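Local coordinates for peptide ABC transporter, peptide-binding protein (Thermus thermophilus, PDB 2D5W) that binds oligopeptides, captured here with a pentapeptide, and probably delivers them to an ABC transporter for uptake, at residues Lys558-Tyr563 with Trp580-Glu585. Numbering follows the deposited sequence.
Sequences KGLVNY and WEIGWE
Leu560 and Trp584 face each other as a non-hydrogen-bonded pair in a short two-stranded antiparallel sheet, formed near the C-terminus of this family 5 solute-binding protein. Leu560 holds CG anti to the backbone N (chi1 -175°), and from there chi2 (70°) sets CD1 over the indole, 3.9 Å from the centroid of the Trp584 six-membered ring and almost on its normal, a CH-pi contact. Leu560 CB lies 3.7 Å from Trp584 CZ3, while Lys558 O meets the ring in its plane, at the edge. Trp584 NE1 is hydrogen-bonded to Ser7 O, which helps to fix the turn of the indole and ties the strand pair to strand 7-12. An alanine in place of Trp584 would probably leave Leu560 CD1 without its aromatic platform and Ser7 O without this donor.

On the same side, Ile582 points CG2 at Leu560 CD1 (3.9 Å) and CD1 at Tyr563 CD1, and all three side chains pack on strand 7-12 through Leu8 and Ile10. Val561 lies on the other face, where its CG1 packs across the extended Glu585 chain at about a right angle. Val561 and Gly583 make the hydrogen-bonded pair: Val561 N gives a nearly straight bond to Gly583 O (2.8 Å), and the return from Gly583 N to Val561 O is longer, at 3.3 Å. Glu585 N to Gly559 O continues the pairing.

At Asn562 a positive phi (74°) turns the chain out of the strand, and the side-chain amide bonds the facing backbone at Glu581 O. Its OD1 accepts from Lys592 N and Trp593 N, and ND2 also reaches Val590 O, so that two bonds hold each polar atom of the amide. Glu581 O lies in the plane of that amide, 2.8 Å from Asn562 ND2.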
ATOM      1  N   LYS A 558     -25.493  -2.892 -11.886  1.00  9.92           N
ATOM      2  CA  LYS A 558     -26.602  -2.002 -11.592  1.00 10.27           C
ATOM      3  C   LYS A 558     -27.415  -2.609 -10.460  1.00  9.66           C
ATOM      4  O   LYS A 558     -27.606  -3.824 -10.398  1.00 11.53           O
ATOM      5  CB  LYS A 558     -27.453  -1.790 -12.846  1.00 12.70           C
ATOM      6  CG  LYS A 558     -26.707  -0.980 -13.902  1.00 15.60           C
ATOM      7  CD  LYS A 558     -27.513  -0.748 -15.159  1.00 17.21           C
ATOM      8  CE  LYS A 558     -26.738   0.127 -16.133  1.00 16.18           C
ATOM      9  NZ  LYS A 558     -26.510   1.512 -15.618  1.00 16.28           N
ATOM     10  N   GLY A 559     -27.857  -1.760  -9.540  1.00  9.83           N
ATOM     11  CA  GLY A 559     -28.632  -2.234  -8.409  1.00 10.56           C
ATOM     12  C   GLY A 559     -27.827  -2.302  -7.120  1.00  9.11           C
ATOM     13  O   GLY A 559     -28.398  -2.292  -6.031  1.00 10.38           O
ATOM     14  N   LEU A 560     -26.503  -2.372  -7.232  1.00  9.87           N
ATOM     15  CA  LEU A 560     -25.643  -2.433  -6.052  1.00  9.68           C
ATOM     16  C   LEU A 560     -25.349  -1.017  -5.586  1.00 10.12           C
ATOM     17  O   LEU A 560     -24.807  -0.216  -6.341  1.00 11.81           O
ATOM     18  CB  LEU A 560     -24.321  -3.140  -6.377  1.00 10.20           C
ATOM     19  CG  LEU A 560     -23.399  -3.364  -5.170  1.00  9.53           C
ATOM     20  CD1 LEU A 560     -24.003  -4.423  -4.255  1.00 10.70           C
ATOM     21  CD2 LEU A 560     -22.020  -3.805  -5.637  1.00 11.29           C
ATOM     22  N   VAL A 561     -25.706  -0.698  -4.348  1.00  8.98           N
ATOM     23  CA  VAL A 561     -25.452   0.641  -3.841  1.00  9.65           C
ATOM     24  C   VAL A 561     -24.462   0.696  -2.688  1.00  8.92           C
ATOM     25  O   VAL A 561     -24.266  -0.282  -1.950  1.00  9.68           O
ATOM     26  CB  VAL A 561     -26.758   1.356  -3.401  1.00 11.37           C
ATOM     27  CG1 VAL A 561     -27.629   1.631  -4.617  1.00 13.31           C
ATOM     28  CG2 VAL A 561     -27.498   0.518  -2.378  1.00 12.26           C
ATOM     29  N   ASN A 562     -23.844   1.866  -2.571  1.00  9.56           N
ATOM     30  CA  ASN A 562     -22.863   2.196  -1.551  1.00  9.07           C
ATOM     31  C   ASN A 562     -21.480   1.572  -1.722  1.00  9.47           C
ATOM     32  O   ASN A 562     -20.623   1.705  -0.848  1.00 10.45           O
ATOM     33  CB  ASN A 562     -23.445   1.917  -0.162  1.00  9.99           C
ATOM     34  CG  ASN A 562     -24.702   2.728   0.098  1.00  8.71           C
ATOM     35  OD1 ASN A 562     -24.836   3.848  -0.398  1.00 10.34           O
ATOM     36  ND2 ASN A 562     -25.624   2.172   0.875  1.00 10.66           N
ATOM     37  N   TYR A 563     -21.266   0.900  -2.852  1.00  9.24           N
ATOM     38  CA  TYR A 563     -19.957   0.323  -3.168  1.00  8.91           C
ATOM     39  C   TYR A 563     -19.306   1.488  -3.909  1.00  8.74           C
ATOM     40  O   TYR A 563     -19.294   1.535  -5.142  1.00  9.73           O
ATOM     41  CB  TYR A 563     -20.102  -0.880  -4.103  1.00  9.52           C
ATOM     42  CG  TYR A 563     -18.804  -1.627  -4.328  1.00  8.73           C
ATOM     43  CD1 TYR A 563     -18.411  -2.652  -3.468  1.00  8.66           C
ATOM     44  CD2 TYR A 563     -17.946  -1.278  -5.370  1.00  9.02           C
ATOM     45  CE1 TYR A 563     -17.193  -3.312  -3.638  1.00  8.76           C
ATOM     46  CE2 TYR A 563     -16.726  -1.929  -5.549  1.00  8.84           C
ATOM     47  CZ  TYR A 563     -16.356  -2.941  -4.680  1.00  8.66           C
ATOM     48  OH  TYR A 563     -15.146  -3.575  -4.844  1.00  9.38           O
ATOM     49  N   TRP A 580     -20.624  -2.428   5.793  1.00  9.81           N
ATOM     50  CA  TRP A 580     -21.883  -2.808   6.426  1.00  9.84           C
ATOM     51  C   TRP A 580     -23.130  -2.246   5.745  1.00 10.13           C
ATOM     52  O   TRP A 580     -24.241  -2.676   6.049  1.00 11.14           O
ATOM     53  CB  TRP A 580     -21.877  -2.384   7.899  1.00 10.34           C
ATOM     54  CG  TRP A 580     -21.668  -0.913   8.083  1.00 11.02           C
ATOM     55  CD1 TRP A 580     -22.627   0.060   8.112  1.00 11.38           C
ATOM     56  CD2 TRP A 580     -20.410  -0.241   8.200  1.00 10.56           C
ATOM     57  NE1 TRP A 580     -22.040   1.297   8.238  1.00 12.09           N
ATOM     58  CE2 TRP A 580     -20.680   1.142   8.294  1.00 11.64           C
ATOM     59  CE3 TRP A 580     -19.078  -0.675   8.233  1.00 11.08           C
ATOM     60  CZ2 TRP A 580     -19.664   2.098   8.418  1.00 12.44           C
ATOM     61  CZ3 TRP A 580     -18.067   0.275   8.357  1.00 11.81           C
ATOM     62  CH2 TRP A 580     -18.367   1.644   8.446  1.00 11.00           C
ATOM     63  N   GLU A 581     -22.963  -1.287   4.838  1.00  9.96           N
ATOM     64  CA  GLU A 581     -24.124  -0.709   4.162  1.00 10.43           C
ATOM     65  C   GLU A 581     -24.158  -0.959   2.659  1.00 10.59           C
ATOM     66  O   GLU A 581     -24.924  -0.323   1.938  1.00 11.56           O
ATOM     67  CB  GLU A 581     -24.225   0.796   4.454  1.00 13.49           C
ATOM     68  CG  GLU A 581     -22.936   1.567   4.263  1.00 16.42           C
ATOM     69  CD  GLU A 581     -23.085   3.053   4.553  1.00 15.70           C
ATOM     70  OE1 GLU A 581     -23.859   3.420   5.462  1.00 18.13           O
ATOM     71  OE2 GLU A 581     -22.410   3.854   3.880  1.00 15.54           O
ATOM     72  N   ILE A 582     -23.334  -1.886   2.188  1.00 10.07           N
ATOM     73  CA  ILE A 582     -23.322  -2.224   0.772  1.00 10.55           C
ATOM     74  C   ILE A 582     -24.424  -3.255   0.548  1.00  8.87           C
ATOM     75  O   ILE A 582     -24.513  -4.257   1.259  1.00  8.82           O
ATOM     76  CB  ILE A 582     -21.950  -2.791   0.346  1.00  9.79           C
ATOM     77  CG1 ILE A 582     -20.881  -1.703   0.505  1.00 11.59           C
ATOM     78  CG2 ILE A 582     -22.016  -3.293  -1.093  1.00 10.90           C
ATOM     79  CD1 ILE A 582     -19.461  -2.168   0.267  1.00 13.04           C
ATOM     80  N   GLY A 583     -25.282  -2.999  -0.431  1.00  9.29           N
ATOM     81  CA  GLY A 583     -26.366  -3.927  -0.683  1.00  9.49           C
ATOM     82  C   GLY A 583     -27.129  -3.667  -1.963  1.00  8.54           C
ATOM     83  O   GLY A 583     -26.842  -2.724  -2.700  1.00  9.74           O
ATOM     84  N   TRP A 584     -28.118  -4.518  -2.205  1.00  8.73           N
ATOM     85  CA  TRP A 584     -28.953  -4.437  -3.391  1.00  9.75           C
ATOM     86  C   TRP A 584     -30.212  -3.621  -3.121  1.00  9.35           C
ATOM     87  O   TRP A 584     -30.936  -3.887  -2.162  1.00  9.87           O
ATOM     88  CB  TRP A 584     -29.325  -5.850  -3.838  1.00 10.13           C
ATOM     89  CG  TRP A 584     -28.125  -6.699  -4.148  1.00  9.77           C
ATOM     90  CD1 TRP A 584     -27.565  -7.661  -3.357  1.00 10.80           C
ATOM     91  CD2 TRP A 584     -27.302  -6.611  -5.317  1.00  9.23           C
ATOM     92  NE1 TRP A 584     -26.442  -8.178  -3.963  1.00  9.76           N
ATOM     93  CE2 TRP A 584     -26.258  -7.548  -5.165  1.00  9.76           C
ATOM     94  CE3 TRP A 584     -27.347  -5.827  -6.477  1.00  9.59           C
ATOM     95  CZ2 TRP A 584     -25.264  -7.724  -6.134  1.00  9.60           C
ATOM     96  CZ3 TRP A 584     -26.359  -6.000  -7.440  1.00 10.81           C
ATOM     97  CH2 TRP A 584     -25.331  -6.943  -7.260  1.00  9.47           C
ATOM     98  N   GLU A 585     -30.476  -2.630  -3.964  1.00 10.47           N
ATOM     99  CA  GLU A 585     -31.655  -1.795  -3.770  1.00 11.20           C
ATOM    100  C   GLU A 585     -32.956  -2.596  -3.771  1.00 11.03           C
ATOM    101  O   GLU A 585     -33.884  -2.263  -3.033  1.00 11.86           O
ATOM    102  CB  GLU A 585     -31.716  -0.696  -4.834  1.00 11.70           C
ATOM    103  CG  GLU A 585     -30.503   0.217  -4.820  1.00 13.76           C
ATOM    104  CD  GLU A 585     -30.681   1.458  -5.674  1.00 12.92           C
ATOM    105  OE1 GLU A 585     -31.059   2.514  -5.122  1.00 13.65           O
ATOM    106  OE2 GLU A 585     -30.445   1.377  -6.898  1.00 14.76           O
TER